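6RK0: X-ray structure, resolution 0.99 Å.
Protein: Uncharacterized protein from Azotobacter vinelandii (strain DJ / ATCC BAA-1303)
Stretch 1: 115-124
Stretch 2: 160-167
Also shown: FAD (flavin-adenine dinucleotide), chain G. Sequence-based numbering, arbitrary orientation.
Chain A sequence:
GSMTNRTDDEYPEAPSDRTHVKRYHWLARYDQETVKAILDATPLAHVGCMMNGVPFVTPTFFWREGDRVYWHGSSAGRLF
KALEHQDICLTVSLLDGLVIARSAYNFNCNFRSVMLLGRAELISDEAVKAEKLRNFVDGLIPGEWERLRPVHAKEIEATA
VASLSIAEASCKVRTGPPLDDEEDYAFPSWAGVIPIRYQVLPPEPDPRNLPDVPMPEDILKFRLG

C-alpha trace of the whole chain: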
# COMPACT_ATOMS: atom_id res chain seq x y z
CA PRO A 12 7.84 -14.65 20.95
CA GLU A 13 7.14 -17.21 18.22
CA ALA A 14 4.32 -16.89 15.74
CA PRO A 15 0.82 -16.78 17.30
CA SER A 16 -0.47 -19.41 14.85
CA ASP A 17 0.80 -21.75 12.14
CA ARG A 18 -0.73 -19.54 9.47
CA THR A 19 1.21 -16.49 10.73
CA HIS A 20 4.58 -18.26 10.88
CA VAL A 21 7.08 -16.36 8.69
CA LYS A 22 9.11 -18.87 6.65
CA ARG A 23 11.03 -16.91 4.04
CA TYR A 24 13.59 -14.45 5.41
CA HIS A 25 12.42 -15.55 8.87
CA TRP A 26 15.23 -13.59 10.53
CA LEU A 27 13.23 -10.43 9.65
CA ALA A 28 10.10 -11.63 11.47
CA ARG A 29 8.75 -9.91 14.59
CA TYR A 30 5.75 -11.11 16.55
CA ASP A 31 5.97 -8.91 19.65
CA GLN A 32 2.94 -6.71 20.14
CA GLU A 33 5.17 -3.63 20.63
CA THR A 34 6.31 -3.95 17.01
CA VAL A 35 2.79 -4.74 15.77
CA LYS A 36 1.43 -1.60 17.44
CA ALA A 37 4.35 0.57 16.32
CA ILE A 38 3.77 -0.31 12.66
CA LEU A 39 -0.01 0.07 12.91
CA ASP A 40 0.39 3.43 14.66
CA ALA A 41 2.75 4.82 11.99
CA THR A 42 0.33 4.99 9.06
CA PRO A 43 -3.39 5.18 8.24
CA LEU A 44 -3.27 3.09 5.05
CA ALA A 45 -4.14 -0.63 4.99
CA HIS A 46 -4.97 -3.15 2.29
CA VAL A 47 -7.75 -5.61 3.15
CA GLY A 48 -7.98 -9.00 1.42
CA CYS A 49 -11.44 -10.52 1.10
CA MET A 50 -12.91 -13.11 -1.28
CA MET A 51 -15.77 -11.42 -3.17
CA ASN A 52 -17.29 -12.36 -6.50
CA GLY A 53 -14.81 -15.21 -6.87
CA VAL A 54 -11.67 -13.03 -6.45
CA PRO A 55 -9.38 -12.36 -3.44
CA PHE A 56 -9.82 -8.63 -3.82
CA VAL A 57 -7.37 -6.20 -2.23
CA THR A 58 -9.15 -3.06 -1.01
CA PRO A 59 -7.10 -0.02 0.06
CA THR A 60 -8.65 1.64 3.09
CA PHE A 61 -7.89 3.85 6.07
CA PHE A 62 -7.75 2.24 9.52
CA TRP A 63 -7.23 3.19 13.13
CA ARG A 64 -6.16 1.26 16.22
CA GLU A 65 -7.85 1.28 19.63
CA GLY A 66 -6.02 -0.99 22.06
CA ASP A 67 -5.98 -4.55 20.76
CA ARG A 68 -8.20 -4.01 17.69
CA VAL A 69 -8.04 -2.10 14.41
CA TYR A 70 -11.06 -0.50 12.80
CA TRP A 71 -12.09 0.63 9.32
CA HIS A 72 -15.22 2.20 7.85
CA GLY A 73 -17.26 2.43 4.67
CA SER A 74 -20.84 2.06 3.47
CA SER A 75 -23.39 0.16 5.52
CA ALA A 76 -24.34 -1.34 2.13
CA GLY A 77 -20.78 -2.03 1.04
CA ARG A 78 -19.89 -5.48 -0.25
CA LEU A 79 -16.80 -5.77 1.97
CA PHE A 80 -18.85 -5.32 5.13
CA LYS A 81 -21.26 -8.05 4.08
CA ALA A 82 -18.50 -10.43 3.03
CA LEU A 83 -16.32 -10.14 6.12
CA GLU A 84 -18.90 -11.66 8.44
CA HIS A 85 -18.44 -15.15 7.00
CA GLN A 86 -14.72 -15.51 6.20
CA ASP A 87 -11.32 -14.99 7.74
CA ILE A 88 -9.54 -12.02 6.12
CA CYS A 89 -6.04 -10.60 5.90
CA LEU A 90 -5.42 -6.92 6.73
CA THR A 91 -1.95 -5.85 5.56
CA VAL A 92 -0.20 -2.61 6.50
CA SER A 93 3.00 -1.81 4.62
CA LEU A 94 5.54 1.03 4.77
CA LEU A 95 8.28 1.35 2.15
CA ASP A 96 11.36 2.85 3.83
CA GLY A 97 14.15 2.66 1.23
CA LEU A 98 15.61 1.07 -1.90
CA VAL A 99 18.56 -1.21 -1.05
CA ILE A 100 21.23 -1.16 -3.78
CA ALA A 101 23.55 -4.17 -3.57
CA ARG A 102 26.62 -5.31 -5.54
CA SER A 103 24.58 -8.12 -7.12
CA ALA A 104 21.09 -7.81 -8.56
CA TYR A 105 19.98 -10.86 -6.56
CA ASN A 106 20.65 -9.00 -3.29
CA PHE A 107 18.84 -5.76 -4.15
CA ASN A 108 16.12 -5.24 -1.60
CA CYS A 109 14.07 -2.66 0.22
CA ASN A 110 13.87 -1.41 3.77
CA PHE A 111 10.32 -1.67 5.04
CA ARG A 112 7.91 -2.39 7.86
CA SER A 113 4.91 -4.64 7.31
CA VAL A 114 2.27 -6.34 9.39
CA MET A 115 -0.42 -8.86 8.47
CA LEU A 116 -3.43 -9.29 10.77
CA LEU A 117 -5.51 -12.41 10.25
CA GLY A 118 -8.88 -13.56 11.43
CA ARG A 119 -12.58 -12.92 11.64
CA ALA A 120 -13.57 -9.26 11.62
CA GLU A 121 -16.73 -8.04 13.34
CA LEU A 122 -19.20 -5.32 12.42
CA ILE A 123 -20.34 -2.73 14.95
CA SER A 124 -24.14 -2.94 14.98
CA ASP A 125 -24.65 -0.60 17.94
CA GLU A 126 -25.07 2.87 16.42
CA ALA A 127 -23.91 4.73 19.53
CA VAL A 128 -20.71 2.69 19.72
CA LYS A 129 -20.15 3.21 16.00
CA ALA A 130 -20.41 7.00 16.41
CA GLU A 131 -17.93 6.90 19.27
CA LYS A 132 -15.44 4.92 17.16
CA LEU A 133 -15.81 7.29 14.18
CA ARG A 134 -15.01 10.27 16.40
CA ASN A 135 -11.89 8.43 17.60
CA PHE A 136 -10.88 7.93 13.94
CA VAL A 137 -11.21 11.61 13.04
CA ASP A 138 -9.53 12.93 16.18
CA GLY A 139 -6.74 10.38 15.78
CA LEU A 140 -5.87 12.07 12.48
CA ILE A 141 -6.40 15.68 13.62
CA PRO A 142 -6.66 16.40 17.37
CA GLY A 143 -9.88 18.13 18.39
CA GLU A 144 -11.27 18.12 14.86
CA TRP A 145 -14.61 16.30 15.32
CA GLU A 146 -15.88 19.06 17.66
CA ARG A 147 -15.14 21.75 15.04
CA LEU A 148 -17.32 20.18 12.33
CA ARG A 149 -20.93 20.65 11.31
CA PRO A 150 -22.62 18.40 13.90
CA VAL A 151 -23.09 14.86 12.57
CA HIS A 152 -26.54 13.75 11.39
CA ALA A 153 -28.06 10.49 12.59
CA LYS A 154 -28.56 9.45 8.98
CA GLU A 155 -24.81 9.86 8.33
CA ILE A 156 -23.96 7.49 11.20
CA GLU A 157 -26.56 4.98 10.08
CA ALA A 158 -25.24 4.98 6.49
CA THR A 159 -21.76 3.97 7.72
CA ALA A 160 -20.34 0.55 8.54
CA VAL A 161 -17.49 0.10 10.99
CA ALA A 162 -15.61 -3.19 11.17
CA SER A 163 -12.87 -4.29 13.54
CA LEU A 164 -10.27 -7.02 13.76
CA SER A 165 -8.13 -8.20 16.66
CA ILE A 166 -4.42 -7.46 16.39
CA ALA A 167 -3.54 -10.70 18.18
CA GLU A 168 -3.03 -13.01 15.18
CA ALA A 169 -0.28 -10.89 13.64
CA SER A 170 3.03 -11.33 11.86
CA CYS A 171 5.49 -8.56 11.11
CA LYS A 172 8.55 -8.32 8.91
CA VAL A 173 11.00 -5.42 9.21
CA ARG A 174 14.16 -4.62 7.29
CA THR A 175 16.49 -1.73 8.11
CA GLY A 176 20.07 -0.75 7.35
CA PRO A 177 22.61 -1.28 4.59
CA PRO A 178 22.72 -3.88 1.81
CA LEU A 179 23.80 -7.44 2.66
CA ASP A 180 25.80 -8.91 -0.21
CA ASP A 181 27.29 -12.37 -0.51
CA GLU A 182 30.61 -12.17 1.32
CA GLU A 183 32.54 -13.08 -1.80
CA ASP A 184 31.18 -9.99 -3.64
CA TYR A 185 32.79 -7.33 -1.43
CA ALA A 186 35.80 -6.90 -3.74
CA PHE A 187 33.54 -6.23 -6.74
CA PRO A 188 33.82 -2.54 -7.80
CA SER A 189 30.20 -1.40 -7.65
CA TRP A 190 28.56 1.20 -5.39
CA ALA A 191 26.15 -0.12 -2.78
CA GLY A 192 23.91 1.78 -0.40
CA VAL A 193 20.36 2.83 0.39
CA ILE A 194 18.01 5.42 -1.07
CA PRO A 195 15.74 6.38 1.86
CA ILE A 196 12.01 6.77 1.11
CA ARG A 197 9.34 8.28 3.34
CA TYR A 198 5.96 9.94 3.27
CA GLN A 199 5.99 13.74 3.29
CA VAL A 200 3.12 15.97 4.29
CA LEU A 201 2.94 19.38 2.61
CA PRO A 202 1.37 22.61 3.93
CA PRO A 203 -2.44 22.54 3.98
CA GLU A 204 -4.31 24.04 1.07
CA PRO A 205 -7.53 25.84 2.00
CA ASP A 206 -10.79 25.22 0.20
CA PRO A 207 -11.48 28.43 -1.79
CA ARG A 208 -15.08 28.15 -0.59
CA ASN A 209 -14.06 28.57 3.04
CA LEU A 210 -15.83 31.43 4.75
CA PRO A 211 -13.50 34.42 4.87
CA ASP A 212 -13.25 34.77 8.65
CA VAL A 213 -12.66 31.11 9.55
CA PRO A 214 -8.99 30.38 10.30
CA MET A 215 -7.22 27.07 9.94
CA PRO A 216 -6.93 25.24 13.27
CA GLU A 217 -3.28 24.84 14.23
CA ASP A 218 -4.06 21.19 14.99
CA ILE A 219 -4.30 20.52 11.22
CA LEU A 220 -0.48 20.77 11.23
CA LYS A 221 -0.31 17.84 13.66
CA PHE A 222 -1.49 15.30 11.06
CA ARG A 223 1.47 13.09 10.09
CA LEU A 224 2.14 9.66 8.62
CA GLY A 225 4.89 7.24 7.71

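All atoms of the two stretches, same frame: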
# COMPACT_ATOMS: atom_id res chain seq x y z
N MET A 115 0.79 -8.19 8.93
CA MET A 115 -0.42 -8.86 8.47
C MET A 115 -1.19 -9.27 9.71
O MET A 115 -0.65 -9.93 10.61
CB MET A 115 -0.12 -10.08 7.61
CG MET A 115 0.55 -9.73 6.30
SD MET A 115 0.88 -11.22 5.35
CE MET A 115 1.77 -10.54 3.94
N LEU A 116 -2.46 -8.89 9.75
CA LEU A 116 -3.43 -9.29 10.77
C LEU A 116 -4.42 -10.24 10.15
O LEU A 116 -5.02 -9.93 9.11
CB LEU A 116 -4.20 -8.08 11.29
CG LEU A 116 -3.41 -6.90 11.81
CD1 LEU A 116 -4.33 -5.82 12.31
CD2 LEU A 116 -2.39 -7.30 12.87
N LEU A 117 -4.61 -11.40 10.78
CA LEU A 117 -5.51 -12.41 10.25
C LEU A 117 -6.68 -12.64 11.19
O LEU A 117 -6.53 -12.53 12.42
CB LEU A 117 -4.78 -13.75 10.09
CG LEU A 117 -3.58 -13.73 9.15
CD1 LEU A 117 -3.14 -15.12 8.87
CD2 LEU A 117 -3.77 -12.89 7.86
N GLY A 118 -7.80 -13.03 10.62
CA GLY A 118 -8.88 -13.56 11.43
C GLY A 118 -10.23 -13.07 11.00
O GLY A 118 -10.45 -12.61 9.88
N ARG A 119 -11.18 -13.20 11.92
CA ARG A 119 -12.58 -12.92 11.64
C ARG A 119 -12.90 -11.52 12.17
O ARG A 119 -12.91 -11.30 13.38
CB ARG A 119 -13.48 -13.97 12.27
CG ARG A 119 -14.93 -13.90 11.87
CD ARG A 119 -15.16 -14.19 10.41
NE ARG A 119 -14.62 -15.47 9.98
CZ ARG A 119 -15.36 -16.56 9.74
NH1 ARG A 119 -16.68 -16.54 9.92
NH2 ARG A 119 -14.74 -17.66 9.31
N ALA A 120 -13.17 -10.60 11.25
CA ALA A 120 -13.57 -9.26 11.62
C ALA A 120 -15.03 -9.28 12.07
O ALA A 120 -15.79 -10.21 11.81
CB ALA A 120 -13.38 -8.33 10.43
N GLU A 121 -15.41 -8.20 12.76
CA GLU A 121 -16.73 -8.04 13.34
C GLU A 121 -17.28 -6.67 13.00
O GLU A 121 -16.55 -5.68 13.05
CB GLU A 121 -16.63 -8.12 14.90
CG GLU A 121 -15.96 -9.41 15.40
CD GLU A 121 -15.67 -9.43 16.90
OE1 GLU A 121 -16.19 -8.56 17.66
OE2 GLU A 121 -14.91 -10.34 17.32
N LEU A 122 -18.57 -6.61 12.67
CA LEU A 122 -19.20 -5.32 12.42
C LEU A 122 -19.74 -4.73 13.72
O LEU A 122 -20.20 -5.44 14.60
CB LEU A 122 -20.41 -5.43 11.51
CG LEU A 122 -20.11 -5.86 10.10
CD1 LEU A 122 -21.42 -5.91 9.31
CD2 LEU A 122 -19.05 -5.00 9.39
N ILE A 123 -19.70 -3.41 13.82
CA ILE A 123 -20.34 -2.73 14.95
C ILE A 123 -21.79 -2.48 14.58
O ILE A 123 -22.09 -1.66 13.71
CB ILE A 123 -19.62 -1.42 15.26
CG1 ILE A 123 -18.15 -1.66 15.57
CG2 ILE A 123 -20.33 -0.71 16.41
CD1 ILE A 123 -17.43 -0.47 15.99
N SER A 124 -22.71 -3.15 15.24
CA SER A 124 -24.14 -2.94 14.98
C SER A 124 -24.77 -1.88 15.87
O SER A 124 -25.82 -1.35 15.53
CB SER A 124 -24.91 -4.26 15.10
OG SER A 124 -24.74 -4.79 16.40
N ALA A 160 -20.76 1.77 7.86
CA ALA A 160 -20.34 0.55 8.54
C ALA A 160 -18.99 0.79 9.20
O ALA A 160 -18.15 1.53 8.66
CB ALA A 160 -20.18 -0.59 7.54
N VAL A 161 -18.79 0.18 10.37
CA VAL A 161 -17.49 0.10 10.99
C VAL A 161 -17.21 -1.36 11.32
O VAL A 161 -18.04 -2.02 11.95
CB VAL A 161 -17.38 0.98 12.25
CG1 VAL A 161 -16.02 0.77 12.92
CG2 VAL A 161 -17.60 2.44 11.89
N ALA A 162 -16.06 -1.84 10.87
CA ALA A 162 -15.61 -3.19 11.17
C ALA A 162 -14.37 -3.12 12.04
O ALA A 162 -13.64 -2.12 12.03
CB ALA A 162 -15.24 -3.93 9.86
N SER A 163 -14.11 -4.20 12.78
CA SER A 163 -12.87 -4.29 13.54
C SER A 163 -12.31 -5.70 13.51
O SER A 163 -13.03 -6.68 13.30
CB SER A 163 -13.04 -3.83 14.98
OG SER A 163 -13.71 -4.77 15.77
N LEU A 164 -11.01 -5.77 13.78
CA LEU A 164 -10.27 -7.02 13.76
C LEU A 164 -9.26 -6.97 14.89
O LEU A 164 -8.55 -5.98 15.06
CB LEU A 164 -9.56 -7.17 12.42
CG LEU A 164 -8.72 -8.41 12.19
CD1 LEU A 164 -9.58 -9.68 12.17
CD2 LEU A 164 -7.94 -8.27 10.85
N SER A 165 -9.16 -8.06 15.64
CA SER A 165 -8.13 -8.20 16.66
C SER A 165 -6.75 -8.08 16.03
O SER A 165 -6.49 -8.57 14.93
CB SER A 165 -8.27 -9.57 17.29
OG SER A 165 -7.20 -9.84 18.17
N ILE A 166 -5.82 -7.49 16.79
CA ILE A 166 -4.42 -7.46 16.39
C ILE A 166 -3.65 -8.67 16.85
O ILE A 166 -2.44 -8.75 16.61
CB ILE A 166 -3.72 -6.15 16.80
CG1 ILE A 166 -3.47 -6.11 18.31
CG2 ILE A 166 -4.47 -4.95 16.32
CD1 ILE A 166 -2.69 -4.88 18.77
N ALA A 167 -4.30 -9.63 17.53
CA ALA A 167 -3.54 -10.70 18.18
C ALA A 167 -2.89 -11.66 17.19
O ALA A 167 -1.78 -12.13 17.45
CB ALA A 167 -4.47 -11.46 19.11
PA FAD G . 5.85 -17.03 3.81
O1A FAD G . 7.01 -16.91 4.72
O2A FAD G . 5.63 -18.35 3.13
O5B FAD G . 4.53 -16.57 4.55
C5B FAD G . 4.14 -17.24 5.78
C4B FAD G . 3.54 -16.23 6.72
O4B FAD G . 4.51 -15.20 6.99
C3B FAD G . 2.34 -15.46 6.18
O3B FAD G . 1.15 -16.22 6.22
C2B FAD G . 2.35 -14.21 7.06
O2B FAD G . 1.71 -14.50 8.28
C1B FAD G . 3.85 -13.97 7.26
N9A FAD G . 4.39 -12.97 6.34
C8A FAD G . 4.86 -13.15 5.07
N7A FAD G . 5.21 -12.04 4.48
C5A FAD G . 4.93 -11.05 5.41
C6A FAD G . 5.07 -9.65 5.38
N6A FAD G . 5.52 -8.95 4.32
N1A FAD G . 4.68 -8.96 6.48
C2A FAD G . 4.20 -9.64 7.53
N3A FAD G . 4.02 -10.95 7.68
C4A FAD G . 4.42 -11.61 6.56
N1 FAD G . 8.81 -10.03 -1.69
C2 FAD G . 9.23 -10.46 -2.92
O2 FAD G . 9.38 -11.67 -3.17
N3 FAD G . 9.47 -9.55 -3.93
C4 FAD G . 9.33 -8.21 -3.82
O4 FAD G . 9.50 -7.46 -4.78
C4X FAD G . 8.93 -7.76 -2.50
N5 FAD G . 8.80 -6.44 -2.28
C5X FAD G . 8.34 -6.02 -1.03
C6 FAD G . 8.12 -4.65 -0.81
C7 FAD G . 7.63 -4.19 0.41
C7M FAD G . 7.43 -2.71 0.64
C8 FAD G . 7.33 -5.13 1.43
C8M FAD G . 6.73 -4.70 2.72
C9 FAD G . 7.58 -6.48 1.21
C9A FAD G . 8.05 -6.94 -0.00
N10 FAD G . 8.32 -8.31 -0.25
C10 FAD G . 8.67 -8.75 -1.51
C1' FAD G . 8.09 -9.34 0.78
C2' FAD G . 6.73 -10.00 0.63
O2' FAD G . 5.73 -9.18 1.22
C3' FAD G . 6.72 -11.37 1.31
O3' FAD G . 7.08 -11.22 2.68
C4' FAD G . 7.67 -12.37 0.65
O4' FAD G . 7.43 -12.40 -0.75
C5' FAD G . 7.45 -13.76 1.19
O5' FAD G . 6.06 -14.12 1.05
P FAD G . 5.57 -15.61 1.23
O1P FAD G . 6.34 -16.56 0.35
O2P FAD G . 4.05 -15.60 1.11
O3P FAD G . 5.96 -15.85 2.76
O HOH W 1 -6.10 -11.26 14.81
O HOH W 2 -11.40 -10.06 15.37
O HOH W 3 -16.22 -4.36 15.56
O HOH W 4 -21.16 -1.35 11.13

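Stretches 115-124 and 160-167 pair as antiparallel strands around Glu121 and Ser163, burying 594 Å² in total. Three backbone hydrogen bonds set the register: Glu121 N to Ser163 O, Ser163 N to Glu121 O and Ile123 N to Val161 O, each 2.9 Å. Between them, the close Leu122-Ala162 pair (CA-CA 4.4 Å) is tied by CA-H...O contacts, Ala162 CA to Glu121 O at 3.3 Å and Leu122 CA to Val161 O at 3.5 Å. Beyond the ladder the strand 115-118 runs nearly perpendicular to 160-165, and water replaces direct pairing: water 1 donates to Leu117 O and Ser165 O (both 2.7 Å), while water 2 donates to Arg119 O (2.8 Å) and accepts from Ser165 N (3.0 Å). At the far end, water 4 links Ile123 O (2.8 Å) with Val161 N (2.9 Å). Apolar side chains add packing contacts beside the ladder. Leu164, with the largest covered area, extends CD2 to Leu116 CB (3.8 Å) and CD1 to Gly118 C (3.6 Å). Gly118 suits its place: at its backbone angles a CB would jam against the preceding carbonyl O. Small Ala162 receives Leu122 CD2 on its CB (4.0 Å), and Ile123 CD1 packs on Val161 CG1 (3.6 Å). Glu121 and Ser163 point to the sheet face opposite Leu122 and Ala162; serine suits this place because its OG holds water 3 (2.6 Å), which donates to Glu121 O (2.9 Å).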